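4-alpha-glucanotransferase (Aquifex aeolicus, PDB 1TZ7) is an amylomaltase, or disproportionating enzyme, a member of the 4-alpha-glucanotransferase family built round a beta/alpha barrel. Local coordinates at residues G40-E45 / F206-K211; G258-F263 / A313-P318; Y276-H281 / V330-K335. All blocks are in the same frame, centred on the assembly; numbering follows the deposited sequence.

Contact 1: residues G40-E45 / F206-K211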
ATOM      1  N   GLY A  40       9.826  -1.649  11.342  1.00 25.13           N
ATOM      2  CA  GLY A  40       9.900  -2.932  10.660  1.00 27.75           C
ATOM      3  C   GLY A  40      10.677  -2.817   9.357  1.00 29.59           C
ATOM      4  O   GLY A  40      10.653  -1.769   8.708  1.00 26.57           O
ATOM      5  N   ASP A  41      11.374  -3.896   8.977  1.00 21.65           N
ATOM      6  CA  ASP A  41      12.220  -3.883   7.781  1.00 20.82           C
ATOM      7  C   ASP A  41      12.194  -5.235   7.031  1.00 28.45           C
ATOM      8  O   ASP A  41      11.483  -6.160   7.423  1.00 24.30           O
ATOM      9  CB  ASP A  41      13.672  -3.485   8.148  1.00 24.67           C
ATOM     10  CG  ASP A  41      14.290  -4.394   9.200  1.00 31.97           C
ATOM     11  OD1 ASP A  41      14.185  -5.626   9.067  1.00 30.28           O
ATOM     12  OD2 ASP A  41      14.911  -3.956  10.186  1.00 30.30           O
ATOM     13  N   LEU A  42      12.973  -5.325   5.955  1.00 25.33           N
ATOM     14  CA  LEU A  42      12.934  -6.485   5.066  1.00 26.37           C
ATOM     15  C   LEU A  42      13.947  -7.557   5.497  1.00 23.47           C
ATOM     16  O   LEU A  42      14.339  -8.413   4.696  1.00 29.42           O
ATOM     17  CB  LEU A  42      13.218  -6.051   3.623  1.00 24.98           C
ATOM     18  CG  LEU A  42      12.327  -4.936   3.067  1.00 24.07           C
ATOM     19  CD1 LEU A  42      12.752  -4.555   1.658  1.00 30.29           C
ATOM     20  CD2 LEU A  42      10.872  -5.348   3.095  1.00 23.43           C
ATOM     21  N   GLY A  43      14.359  -7.508   6.760  1.00 24.03           N
ATOM     22  CA  GLY A  43      15.370  -8.413   7.274  1.00 21.67           C
ATOM     23  C   GLY A  43      14.785  -9.535   8.114  1.00 20.46           C
ATOM     24  O   GLY A  43      13.673  -9.999   7.865  1.00 26.26           O
ATOM     25  N   LYS A  44      15.547  -9.955   9.117  1.00 21.69           N
ATOM     26  CA  LYS A  44      15.276 -11.184   9.876  1.00 27.36           C
ATOM     27  C   LYS A  44      13.788 -11.370  10.237  1.00 33.23           C
ATOM     28  O   LYS A  44      13.248 -12.464  10.108  1.00 25.08           O
ATOM     29  CB  LYS A  44      16.128 -11.184  11.153  1.00 30.54           C
ATOM     30  CG  LYS A  44      15.855 -12.333  12.109  1.00 40.72           C
ATOM     31  CD  LYS A  44      16.999 -12.476  13.138  1.00 58.02           C
ATOM     32  CE  LYS A  44      16.477 -12.769  14.548  1.00 69.97           C
ATOM     33  NZ  LYS A  44      16.389 -14.233  14.824  1.00 72.78           N
ATOM     34  N   GLU A  45      13.143 -10.302  10.689  1.00 27.30           N
ATOM     35  CA  GLU A  45      11.782 -10.399  11.227  1.00 25.96           C
ATOM     36  C   GLU A  45      10.741 -10.575  10.127  1.00 22.04           C
ATOM     37  O   GLU A  45       9.673 -11.139  10.362  1.00 23.52           O
ATOM     38  CB  GLU A  45      11.449  -9.162  12.063  1.00 29.18           C
ATOM     39  CG  GLU A  45      12.206  -9.087  13.376  1.00 26.41           C
ATOM     40  CD  GLU A  45      12.052 -10.342  14.208  1.00 26.86           C
ATOM     41  OE1 GLU A  45      10.933 -10.901  14.242  1.00 25.74           O
ATOM     42  OE2 GLU A  45      13.045 -10.774  14.826  1.00 24.11           O
ATOM     43  N   PHE A 206      15.486  -2.872  -3.419  1.00 25.66           N
ATOM     44  CA  PHE A 206      14.864  -3.795  -4.352  1.00 26.08           C
ATOM     45  C   PHE A 206      15.540  -5.167  -4.308  1.00 21.92           C
ATOM     46  O   PHE A 206      14.902  -6.186  -4.549  1.00 24.57           O
ATOM     47  CB  PHE A 206      14.903  -3.223  -5.778  1.00 25.92           C
ATOM     48  CG  PHE A 206      13.713  -2.354  -6.116  1.00 34.00           C
ATOM     49  CD1 PHE A 206      13.674  -1.016  -5.724  1.00 25.36           C
ATOM     50  CD2 PHE A 206      12.634  -2.873  -6.818  1.00 31.85           C
ATOM     51  CE1 PHE A 206      12.578  -0.216  -6.033  1.00 29.35           C
ATOM     52  CE2 PHE A 206      11.540  -2.074  -7.128  1.00 48.08           C
ATOM     53  CZ  PHE A 206      11.514  -0.746  -6.732  1.00 32.11           C
ATOM     54  N   LYS A 207      16.829  -5.181  -3.994  1.00 24.62           N
ATOM     55  CA  LYS A 207      17.559  -6.437  -3.824  1.00 22.98           C
ATOM     56  C   LYS A 207      17.117  -7.161  -2.545  1.00 27.36           C
ATOM     57  O   LYS A 207      17.022  -8.382  -2.521  1.00 24.66           O
ATOM     58  CB  LYS A 207      19.076  -6.183  -3.794  1.00 21.61           C
ATOM     59  CG  LYS A 207      19.820  -6.681  -5.044  1.00 42.75           C
ATOM     60  CD  LYS A 207      19.244  -6.072  -6.340  1.00 46.72           C
ATOM     61  CE  LYS A 207      19.041  -7.134  -7.427  1.00 59.80           C
ATOM     62  NZ  LYS A 207      20.069  -7.045  -8.498  1.00 59.54           N
ATOM     63  N   GLN A 208      16.843  -6.398  -1.491  1.00 24.35           N
ATOM     64  CA  GLN A 208      16.337  -6.975  -0.256  1.00 22.39           C
ATOM     65  C   GLN A 208      14.903  -7.508  -0.437  1.00 20.98           C
ATOM     66  O   GLN A 208      14.546  -8.543   0.120  1.00 24.20           O
ATOM     67  CB  GLN A 208      16.392  -5.952   0.876  1.00 21.68           C
ATOM     68  CG  GLN A 208      17.807  -5.720   1.424  1.00 20.12           C
ATOM     69  CD  GLN A 208      17.815  -4.933   2.726  1.00 28.40           C
ATOM     70  OE1 GLN A 208      16.764  -4.564   3.240  1.00 21.34           O
ATOM     71  NE2 GLN A 208      19.002  -4.679   3.257  1.00 19.56           N
ATOM     72  N   TRP A 209      14.093  -6.806  -1.220  1.00 24.97           N
ATOM     73  CA  TRP A 209      12.742  -7.264  -1.489  1.00 25.93           C
ATOM     74  C   TRP A 209      12.736  -8.494  -2.402  1.00 24.95           C
ATOM     75  O   TRP A 209      11.920  -9.390  -2.233  1.00 25.57           O
ATOM     76  CB  TRP A 209      11.887  -6.168  -2.109  1.00 27.57           C
ATOM     77  CG  TRP A 209      10.499  -6.629  -2.318  1.00 28.21           C
ATOM     78  CD1 TRP A 209       9.967  -7.141  -3.469  1.00 32.16           C
ATOM     79  CD2 TRP A 209       9.459  -6.680  -1.340  1.00 24.74           C
ATOM     80  NE1 TRP A 209       8.655  -7.487  -3.268  1.00 28.30           N
ATOM     81  CE2 TRP A 209       8.316  -7.212  -1.969  1.00 23.57           C
ATOM     82  CE3 TRP A 209       9.368  -6.313   0.011  1.00 23.47           C
ATOM     83  CZ2 TRP A 209       7.106  -7.391  -1.299  1.00 25.09           C
ATOM     84  CZ3 TRP A 209       8.166  -6.493   0.674  1.00 29.81           C
ATOM     85  CH2 TRP A 209       7.054  -7.023   0.021  1.00 31.03           C
ATOM     86  N   GLU A 210      13.646  -8.515  -3.370  1.00 25.85           N
ATOM     87  CA  GLU A 210      13.782  -9.647  -4.283  1.00 30.44           C
ATOM     88  C   GLU A 210      14.085 -10.920  -3.499  1.00 30.10           C
ATOM     89  O   GLU A 210      13.515 -11.973  -3.769  1.00 25.41           O
ATOM     90  CB  GLU A 210      14.899  -9.373  -5.301  1.00 25.03           C
ATOM     91  CG  GLU A 210      15.178 -10.522  -6.263  1.00 28.99           C
ATOM     92  CD  GLU A 210      16.281 -10.195  -7.259  1.00 49.48           C
ATOM     93  OE1 GLU A 210      17.456 -10.112  -6.845  1.00 40.90           O
ATOM     94  OE2 GLU A 210      15.971 -10.021  -8.454  1.00 54.49           O
ATOM     95  N   LYS A 211      14.980 -10.807  -2.521  1.00 25.71           N
ATOM     96  CA  LYS A 211      15.362 -11.937  -1.678  1.00 24.96           C
ATOM     97  C   LYS A 211      14.190 -12.399  -0.807  1.00 26.39           C
ATOM     98  O   LYS A 211      13.962 -13.591  -0.645  1.00 23.58           O
ATOM     99  CB  LYS A 211      16.552 -11.547  -0.785  1.00 33.49           C
ATOM    100  CG  LYS A 211      17.419 -12.716  -0.355  1.00 46.93           C
ATOM    101  CD  LYS A 211      18.559 -12.261   0.569  1.00 64.12           C
ATOM    102  CE  LYS A 211      19.755 -11.724  -0.222  1.00 75.00           C
ATOM    103  NZ  LYS A 211      19.708 -10.242  -0.376  1.00 80.51           N
TER
HETATM  104  O   HOH W   1      15.380  -9.452   2.421  1.00 47.16           O
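L42, in the loop leading into helix 44-56, comes up beside Q208 of helix 192-218, with the CA atoms of L42 and Q208 6.3 Å apart. The two backbones do not bond directly; a water bridges their carbonyls, donating to L42 O at 2.7 Å and to Q208 O at 2.6 Å. L42 carries the apolar part of the contact. Its CB already heads for the helix, and chi1 of -54° sets CG beside the backbone N. CD2 meets the W209 indole at its benzo edge, close to the ring plane and 3.6 Å from CE3, while CD1 settles against the helix backbone, 3.9 Å from W209 N. At the other end of the indole, W209 NE1 reaches L299 O.

Q208 meets L42 through its aliphatic root and the flank of its amide, OE1 lying 3.9 Å from L42 CB. That amide is engaged elsewhere: OE1 accepts from D92 N and NE2 donates to E95, which would restrict its rotation. Further L42 neighbours, F205 and L212, belong to the same long helix. Behind L42 the loop is braced by an Asx turn, in which G43 N donates to D41 OD1 at 3.0 Å, from the anti side and tilted out of the carboxylate plane; G43 is the N-cap. L42 thus packs the loop between strand 23-27 and helix 44-56 against helix 192-218, the long helix that leads into strand 222-227; such packing of the outer helical layer is characteristic of a beta/alpha barrel.

Contact 2: residues G258-F263 / A313-P318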
ATOM      1  N   GLY A 258     -10.608  13.812  -4.576  1.00 34.96           N
ATOM      2  CA  GLY A 258     -11.309  13.666  -3.319  1.00 39.28           C
ATOM      3  C   GLY A 258     -12.529  12.778  -3.467  1.00 37.46           C
ATOM      4  O   GLY A 258     -12.652  12.036  -4.442  1.00 37.33           O
ATOM      5  N   VAL A 259     -13.426  12.851  -2.489  1.00 37.18           N
ATOM      6  CA  VAL A 259     -14.741  12.216  -2.590  1.00 42.27           C
ATOM      7  C   VAL A 259     -15.816  13.149  -2.014  1.00 40.63           C
ATOM      8  O   VAL A 259     -15.522  13.990  -1.165  1.00 32.81           O
ATOM      9  CB  VAL A 259     -14.775  10.856  -1.837  1.00 44.46           C
ATOM     10  CG1 VAL A 259     -14.056   9.783  -2.641  1.00 42.20           C
ATOM     11  CG2 VAL A 259     -14.165  10.990  -0.449  1.00 45.01           C
ATOM     12  N   PRO A 260     -17.057  13.000  -2.481  1.00 44.86           N
ATOM     13  CA  PRO A 260     -18.137  13.918  -2.101  1.00 43.46           C
ATOM     14  C   PRO A 260     -18.603  13.704  -0.659  1.00 44.15           C
ATOM     15  O   PRO A 260     -18.209  12.725  -0.035  1.00 36.69           O
ATOM     16  CB  PRO A 260     -19.258  13.563  -3.084  1.00 48.41           C
ATOM     17  CG  PRO A 260     -19.015  12.144  -3.438  1.00 44.41           C
ATOM     18  CD  PRO A 260     -17.527  11.946  -3.398  1.00 38.99           C
ATOM     19  N   PRO A 261     -19.430  14.616  -0.144  1.00 53.34           N
ATOM     20  CA  PRO A 261     -20.020  14.464   1.194  1.00 56.88           C
ATOM     21  C   PRO A 261     -20.813  13.160   1.343  1.00 59.19           C
ATOM     22  O   PRO A 261     -21.605  12.821   0.460  1.00 55.16           O
ATOM     23  CB  PRO A 261     -20.958  15.678   1.306  1.00 58.71           C
ATOM     24  CG  PRO A 261     -20.438  16.663   0.310  1.00 57.43           C
ATOM     25  CD  PRO A 261     -19.853  15.868  -0.799  1.00 51.24           C
ATOM     26  N   ASP A 262     -20.597  12.447   2.451  1.00 64.17           N
ATOM     27  CA  ASP A 262     -21.347  11.221   2.745  1.00 69.62           C
ATOM     28  C   ASP A 262     -22.443  11.522   3.764  1.00 68.25           C
ATOM     29  O   ASP A 262     -22.780  12.680   3.999  1.00 69.64           O
ATOM     30  CB  ASP A 262     -20.415  10.120   3.310  1.00 63.80           C
ATOM     31  CG  ASP A 262     -19.011  10.173   2.730  1.00 75.67           C
ATOM     32  OD1 ASP A 262     -18.581  11.253   2.280  1.00 86.15           O
ATOM     33  OD2 ASP A 262     -18.261   9.175   2.694  1.00 85.43           O
ATOM     34  N   PHE A 263     -22.995  10.469   4.365  1.00 73.83           N
ATOM     35  CA  PHE A 263     -23.683  10.591   5.655  1.00 79.80           C
ATOM     36  C   PHE A 263     -22.725  10.243   6.812  1.00 78.30           C
ATOM     37  O   PHE A 263     -22.971  10.606   7.966  1.00 76.44           O
ATOM     38  CB  PHE A 263     -24.947   9.697   5.698  1.00 81.98           C
ATOM     39  CG  PHE A 263     -24.657   8.210   5.621  1.00 79.44           C
ATOM     40  CD1 PHE A 263     -24.495   7.577   4.386  1.00 84.21           C
ATOM     41  CD2 PHE A 263     -24.563   7.443   6.782  1.00 85.65           C
ATOM     42  CE1 PHE A 263     -24.233   6.204   4.313  1.00 87.06           C
ATOM     43  CE2 PHE A 263     -24.302   6.070   6.713  1.00 88.57           C
ATOM     44  CZ  PHE A 263     -24.138   5.455   5.476  1.00 85.17           C
ATOM     45  N   ALA A 313     -15.713   6.403 -12.476  1.00 25.07           N
ATOM     46  CA  ALA A 313     -15.899   7.851 -12.355  1.00 28.40           C
ATOM     47  C   ALA A 313     -15.201   8.361 -11.095  1.00 25.38           C
ATOM     48  O   ALA A 313     -15.176   7.681 -10.073  1.00 25.94           O
ATOM     49  CB  ALA A 313     -17.390   8.195 -12.312  1.00 31.26           C
ATOM     50  N   TYR A 314     -14.634   9.561 -11.177  1.00 26.63           N
ATOM     51  CA  TYR A 314     -13.874  10.121 -10.063  1.00 29.18           C
ATOM     52  C   TYR A 314     -14.388  11.500  -9.668  1.00 22.17           C
ATOM     53  O   TYR A 314     -14.900  12.252 -10.501  1.00 28.02           O
ATOM     54  CB  TYR A 314     -12.384  10.193 -10.414  1.00 24.23           C
ATOM     55  CG  TYR A 314     -12.050  11.164 -11.521  1.00 33.44           C
ATOM     56  CD1 TYR A 314     -11.646  12.462 -11.233  1.00 41.55           C
ATOM     57  CD2 TYR A 314     -12.129  10.780 -12.860  1.00 35.22           C
ATOM     58  CE1 TYR A 314     -11.335  13.354 -12.241  1.00 42.77           C
ATOM     59  CE2 TYR A 314     -11.821  11.665 -13.876  1.00 38.32           C
ATOM     60  CZ  TYR A 314     -11.424  12.954 -13.562  1.00 36.56           C
ATOM     61  OH  TYR A 314     -11.115  13.841 -14.564  1.00 36.95           O
ATOM     62  N   TRP A 315     -14.248  11.821  -8.391  1.00 29.59           N
ATOM     63  CA  TRP A 315     -14.690  13.098  -7.866  1.00 27.45           C
ATOM     64  C   TRP A 315     -13.629  14.173  -8.142  1.00 25.34           C
ATOM     65  O   TRP A 315     -12.468  14.033  -7.752  1.00 30.09           O
ATOM     66  CB  TRP A 315     -14.963  12.981  -6.365  1.00 32.76           C
ATOM     67  CG  TRP A 315     -15.627  14.189  -5.763  1.00 29.79           C
ATOM     68  CD1 TRP A 315     -15.069  15.080  -4.896  1.00 36.75           C
ATOM     69  CD2 TRP A 315     -16.975  14.627  -5.974  1.00 28.16           C
ATOM     70  NE1 TRP A 315     -15.984  16.048  -4.556  1.00 29.91           N
ATOM     71  CE2 TRP A 315     -17.163  15.794  -5.206  1.00 37.99           C
ATOM     72  CE3 TRP A 315     -18.049  14.153  -6.739  1.00 40.72           C
ATOM     73  CZ2 TRP A 315     -18.374  16.490  -5.181  1.00 35.12           C
ATOM     74  CZ3 TRP A 315     -19.255  14.852  -6.710  1.00 48.77           C
ATOM     75  CH2 TRP A 315     -19.402  16.002  -5.939  1.00 41.88           C
ATOM     76  N   GLU A 316     -14.047  15.233  -8.819  1.00 18.88           N
ATOM     77  CA  GLU A 316     -13.142  16.276  -9.285  1.00 30.99           C
ATOM     78  C   GLU A 316     -13.586  17.643  -8.734  1.00 33.29           C
ATOM     79  O   GLU A 316     -14.691  18.091  -9.009  1.00 36.95           O
ATOM     80  CB  GLU A 316     -13.159  16.310 -10.811  1.00 33.78           C
ATOM     81  CG  GLU A 316     -12.242  17.336 -11.433  1.00 41.93           C
ATOM     82  CD  GLU A 316     -12.350  17.365 -12.945  1.00 33.60           C
ATOM     83  OE1 GLU A 316     -11.627  16.593 -13.613  1.00 37.22           O
ATOM     84  OE2 GLU A 316     -13.160  18.153 -13.466  1.00 45.28           O
ATOM     85  N   VAL A 317     -12.709  18.298  -7.963  1.00 32.86           N
ATOM     86  CA  VAL A 317     -13.027  19.612  -7.371  1.00 44.58           C
ATOM     87  C   VAL A 317     -11.997  20.696  -7.800  1.00 44.17           C
ATOM     88  O   VAL A 317     -10.806  20.434  -7.863  1.00 34.47           O
ATOM     89  CB  VAL A 317     -13.098  19.540  -5.800  1.00 50.00           C
ATOM     90  CG1 VAL A 317     -13.476  18.133  -5.336  1.00 34.09           C
ATOM     91  CG2 VAL A 317     -11.780  19.980  -5.166  1.00 59.27           C
ATOM     92  N   PRO A 318     -12.485  21.906  -8.096  1.00 41.99           N
ATOM     93  CA  PRO A 318     -11.612  23.031  -8.503  1.00 45.61           C
ATOM     94  C   PRO A 318     -10.501  23.358  -7.489  1.00 42.92           C
ATOM     95  O   PRO A 318     -10.753  23.411  -6.273  1.00 39.27           O
ATOM     96  CB  PRO A 318     -12.588  24.209  -8.606  1.00 47.45           C
ATOM     97  CG  PRO A 318     -13.919  23.589  -8.824  1.00 50.61           C
ATOM     98  CD  PRO A 318     -13.907  22.289  -8.085  1.00 45.37           C
TER
HETATM   99  O   HOH W   2     -12.651  10.190  -6.465  1.00 51.48           O
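P260 lies over one face of the W315 indole, its CB almost on the normal through the six-membered ring: CB stands 3.5 Å from that ring's centroid and only 4° off the normal, a CH-pi contact. The rest of the pyrrolidine extends over the junction with the pyrrole, where P260 CD is 3.8 Å from W315 CD2. The chain just before the proline continues the cover on this face, with V259 C 3.5 Å from W315 CD1. With W315 CG beside its carbonyl carbon (chi1 -171°) the indole reaches over the end of the neighbouring strand, and the turn about CB-CG presents its face to this run of backbone. NE1, at the ring's edge, donates to A324 O, which would limit rotation of the indole, and W329 packs against W315 edge-to-face.

Strands 255-259 and 313-318 are the two inner members of a four-stranded antiparallel sheet, added to the barrel by the connections that follow barrel strands 222-227 and 302-305. Around V317 and V256 their backbones bond directly. Near G258 they part, and a water fills in, donating to G258 O at 2.7 Å and accepting from W315 N at 3.0 Å. G258 O also lies against W315 CB, 3.2 Å away.

E316 points away from strand 255-259, and Y314 OH meets it there, donating to E316 OE1 at 3.0 Å from the anti side of the carboxylate and 31° out of its plane. K246 reaches both of these oxygens, and R328 forms a salt bridge with the other carboxylate oxygen, E316 OE2.

Contact 3: residues Y276-H281 / V330-K335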
ATOM      1  N   TYR A 276      -6.297  12.822 -12.893  1.00 29.52           N
ATOM      2  CA  TYR A 276      -5.798  12.399 -14.185  1.00 28.73           C
ATOM      3  C   TYR A 276      -6.547  13.118 -15.306  1.00 30.45           C
ATOM      4  O   TYR A 276      -7.763  13.293 -15.242  1.00 26.87           O
ATOM      5  CB  TYR A 276      -5.963  10.881 -14.347  1.00 32.66           C
ATOM      6  CG  TYR A 276      -5.035  10.047 -13.468  1.00 21.74           C
ATOM      7  CD1 TYR A 276      -5.539   9.031 -12.665  1.00 24.91           C
ATOM      8  CD2 TYR A 276      -3.657  10.272 -13.457  1.00 27.75           C
ATOM      9  CE1 TYR A 276      -4.701   8.258 -11.862  1.00 31.06           C
ATOM     10  CE2 TYR A 276      -2.809   9.507 -12.657  1.00 26.24           C
ATOM     11  CZ  TYR A 276      -3.340   8.499 -11.861  1.00 30.10           C
ATOM     12  OH  TYR A 276      -2.509   7.728 -11.064  1.00 26.88           O
ATOM     13  N   ASN A 277      -5.811  13.538 -16.327  1.00 30.02           N
ATOM     14  CA  ASN A 277      -6.398  13.834 -17.624  1.00 26.74           C
ATOM     15  C   ASN A 277      -6.551  12.546 -18.434  1.00 31.25           C
ATOM     16  O   ASN A 277      -5.681  12.191 -19.223  1.00 28.62           O
ATOM     17  CB  ASN A 277      -5.523  14.825 -18.386  1.00 18.99           C
ATOM     18  CG  ASN A 277      -6.198  15.355 -19.632  1.00 39.07           C
ATOM     19  OD1 ASN A 277      -7.158  16.103 -19.555  1.00 42.03           O
ATOM     20  ND2 ASN A 277      -5.694  14.968 -20.780  1.00 37.73           N
ATOM     21  N   TRP A 278      -7.664  11.853 -18.227  1.00 25.20           N
ATOM     22  CA  TRP A 278      -7.827  10.482 -18.717  1.00 32.08           C
ATOM     23  C   TRP A 278      -7.844  10.405 -20.240  1.00 29.08           C
ATOM     24  O   TRP A 278      -7.492   9.378 -20.819  1.00 31.25           O
ATOM     25  CB  TRP A 278      -9.096   9.856 -18.143  1.00 24.06           C
ATOM     26  CG  TRP A 278      -8.873   9.199 -16.817  1.00 23.33           C
ATOM     27  CD1 TRP A 278      -9.271   9.661 -15.598  1.00 29.12           C
ATOM     28  CD2 TRP A 278      -8.195   7.965 -16.575  1.00 24.89           C
ATOM     29  NE1 TRP A 278      -8.883   8.788 -14.611  1.00 31.31           N
ATOM     30  CE2 TRP A 278      -8.222   7.736 -15.183  1.00 29.08           C
ATOM     31  CE3 TRP A 278      -7.567   7.021 -17.394  1.00 34.09           C
ATOM     32  CZ2 TRP A 278      -7.646   6.606 -14.596  1.00 27.19           C
ATOM     33  CZ3 TRP A 278      -6.994   5.892 -16.802  1.00 28.57           C
ATOM     34  CH2 TRP A 278      -7.039   5.700 -15.425  1.00 28.22           C
ATOM     35  N   GLU A 279      -8.247  11.486 -20.887  1.00 26.86           N
ATOM     36  CA  GLU A 279      -8.276  11.514 -22.339  1.00 35.79           C
ATOM     37  C   GLU A 279      -6.845  11.433 -22.913  1.00 36.06           C
ATOM     38  O   GLU A 279      -6.639  10.909 -24.006  1.00 30.84           O
ATOM     39  CB  GLU A 279      -9.022  12.761 -22.851  1.00 32.28           C
ATOM     40  CG  GLU A 279      -8.136  13.907 -23.298  1.00 51.51           C
ATOM     41  CD  GLU A 279      -8.940  15.099 -23.798  1.00 71.54           C
ATOM     42  OE1 GLU A 279      -9.865  15.541 -23.077  1.00 74.79           O
ATOM     43  OE2 GLU A 279      -8.651  15.591 -24.913  1.00 56.00           O
ATOM     44  N   GLU A 280      -5.866  11.934 -22.155  1.00 27.18           N
ATOM     45  CA  GLU A 280      -4.453  11.817 -22.542  1.00 29.04           C
ATOM     46  C   GLU A 280      -3.905  10.395 -22.321  1.00 33.84           C
ATOM     47  O   GLU A 280      -3.038   9.938 -23.062  1.00 29.29           O
ATOM     48  CB  GLU A 280      -3.601  12.820 -21.767  1.00 25.34           C
ATOM     49  CG  GLU A 280      -2.238  13.092 -22.396  1.00 52.63           C
ATOM     50  CD  GLU A 280      -2.332  13.869 -23.705  1.00 53.79           C
ATOM     51  OE1 GLU A 280      -1.448  13.689 -24.564  1.00 57.16           O
ATOM     52  OE2 GLU A 280      -3.288  14.655 -23.871  1.00 48.64           O
ATOM     53  N   HIS A 281      -4.406   9.710 -21.300  1.00 28.34           N
ATOM     54  CA  HIS A 281      -3.995   8.322 -21.038  1.00 32.54           C
ATOM     55  C   HIS A 281      -4.468   7.417 -22.141  1.00 29.12           C
ATOM     56  O   HIS A 281      -3.723   6.577 -22.614  1.00 30.60           O
ATOM     57  CB  HIS A 281      -4.505   7.859 -19.660  1.00 31.40           C
ATOM     58  CG  HIS A 281      -4.043   8.736 -18.562  1.00 34.13           C
ATOM     59  ND1 HIS A 281      -2.836   8.563 -17.936  1.00 34.42           N
ATOM     60  CD2 HIS A 281      -4.583   9.851 -18.033  1.00 42.22           C
ATOM     61  CE1 HIS A 281      -2.671   9.525 -17.044  1.00 43.18           C
ATOM     62  NE2 HIS A 281      -3.717  10.314 -17.085  1.00 28.53           N
ATOM     63  N   VAL A 330     -16.835  12.770 -12.655  1.00 28.85           N
ATOM     64  CA  VAL A 330     -16.359  12.772 -14.031  1.00 34.04           C
ATOM     65  C   VAL A 330     -16.033  11.346 -14.471  1.00 33.56           C
ATOM     66  O   VAL A 330     -15.251  10.649 -13.820  1.00 31.47           O
ATOM     67  CB  VAL A 330     -15.095  13.638 -14.183  1.00 34.24           C
ATOM     68  CG1 VAL A 330     -14.626  13.657 -15.638  1.00 43.22           C
ATOM     69  CG2 VAL A 330     -15.355  15.061 -13.679  1.00 36.43           C
ATOM     70  N   LYS A 331     -16.634  10.919 -15.579  1.00 29.88           N
ATOM     71  CA  LYS A 331     -16.459   9.552 -16.075  1.00 33.25           C
ATOM     72  C   LYS A 331     -15.024   9.325 -16.535  1.00 24.05           C
ATOM     73  O   LYS A 331     -14.444  10.164 -17.214  1.00 28.38           O
ATOM     74  CB  LYS A 331     -17.429   9.270 -17.231  1.00 34.67           C
ATOM     75  CG  LYS A 331     -18.915   9.306 -16.828  1.00 50.54           C
ATOM     76  CD  LYS A 331     -19.325   8.041 -16.077  1.00 71.68           C
ATOM     77  CE  LYS A 331     -20.806   8.074 -15.685  1.00 75.56           C
ATOM     78  NZ  LYS A 331     -21.037   7.560 -14.302  1.00 68.17           N
ATOM     79  N   ALA A 332     -14.458   8.184 -16.141  1.00 24.03           N
ATOM     80  CA  ALA A 332     -13.150   7.743 -16.623  1.00 30.85           C
ATOM     81  C   ALA A 332     -13.319   6.491 -17.510  1.00 30.54           C
ATOM     82  O   ALA A 332     -14.318   5.793 -17.410  1.00 26.82           O
ATOM     83  CB  ALA A 332     -12.231   7.433 -15.432  1.00 27.00           C
ATOM     84  N   PRO A 333     -12.337   6.217 -18.367  1.00 31.27           N
ATOM     85  CA  PRO A 333     -12.463   5.160 -19.377  1.00 28.42           C
ATOM     86  C   PRO A 333     -12.040   3.779 -18.848  1.00 30.70           C
ATOM     87  O   PRO A 333     -11.118   3.174 -19.381  1.00 29.59           O
ATOM     88  CB  PRO A 333     -11.513   5.629 -20.474  1.00 30.26           C
ATOM     89  CG  PRO A 333     -10.405   6.338 -19.729  1.00 34.81           C
ATOM     90  CD  PRO A 333     -11.030   6.895 -18.446  1.00 33.30           C
ATOM     91  N   GLY A 334     -12.723   3.301 -17.814  1.00 22.42           N
ATOM     92  CA  GLY A 334     -12.342   2.076 -17.139  1.00 25.98           C
ATOM     93  C   GLY A 334     -12.471   0.856 -18.031  1.00 24.60           C
ATOM     94  O   GLY A 334     -11.622  -0.035 -17.998  1.00 24.25           O
ATOM     95  N   LYS A 335     -13.533   0.815 -18.829  1.00 22.27           N
ATOM     96  CA  LYS A 335     -13.767  -0.309 -19.735  1.00 28.87           C
ATOM     97  C   LYS A 335     -12.608  -0.466 -20.728  1.00 31.20           C
ATOM     98  O   LYS A 335     -12.118  -1.566 -20.953  1.00 27.78           O
ATOM     99  CB  LYS A 335     -15.089  -0.124 -20.494  1.00 30.82           C
ATOM    100  CG  LYS A 335     -16.313  -0.750 -19.790  1.00 45.76           C
ATOM    101  CD  LYS A 335     -17.254   0.317 -19.220  1.00 75.79           C
ATOM    102  CE  LYS A 335     -18.245   0.808 -20.265  1.00 67.21           C
ATOM    103  NZ  LYS A 335     -19.418  -0.101 -20.383  1.00 65.07           N
TER
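A332 and P333 press against the indole of W278, and the contact consists of carbon packing throughout. A332 CB makes a CH-pi contact over the five-membered ring, 3.8 Å from its centroid and 15° off the normal. P333 CD approaches obliquely, 3.5 Å from W278 CB, and P333 CG comes within 3.7 Å of W278 CE3. The W278 ring is thus turned with a face toward the incoming loop.

On the face opposite A332 lies Y276 CB; W289 also meets W278, with the two ring planes only about 10° apart.

Backbone bonding shapes the loop without crossing the contact. P333 is the centre of an inverse gamma turn, with a weak bond from G334 N to A332 O at 3.0 Å, and it also occupies the N-cap position of helix 334-344. A332 is tied back to E312 by backbone bonding.

With neither a hydrogen bond nor a salt bridge across the two segments, the contact between the turn after strand 328-331 and helix 278-283 probably rests on van der Waals packing: A332 over an indole face, P333 against W278 CB and, obliquely, the ring.

Contacts 2 and 3 adjoin on the same side of the chain's centre: their centres are 16 Å apart and their segments alternate along the chain. Strand 313-318 of contact 2 pairs with strand 328-331, which leads into the turn of contact 3, and Y314 N probably bonds to V330 O at 2.9 Å. Across the same junction Y314 CE2 packs 3.7 Å from W278 CD1. Contact 1 precedes both in the chain and lies on the opposite side of the chain's centre, its centre 38 Å from that of contact 2 and 36 Å from that of contact 3. Nearest atoms are about 27 and 17 Å away, respectively, so contact 1 touches neither of the other two.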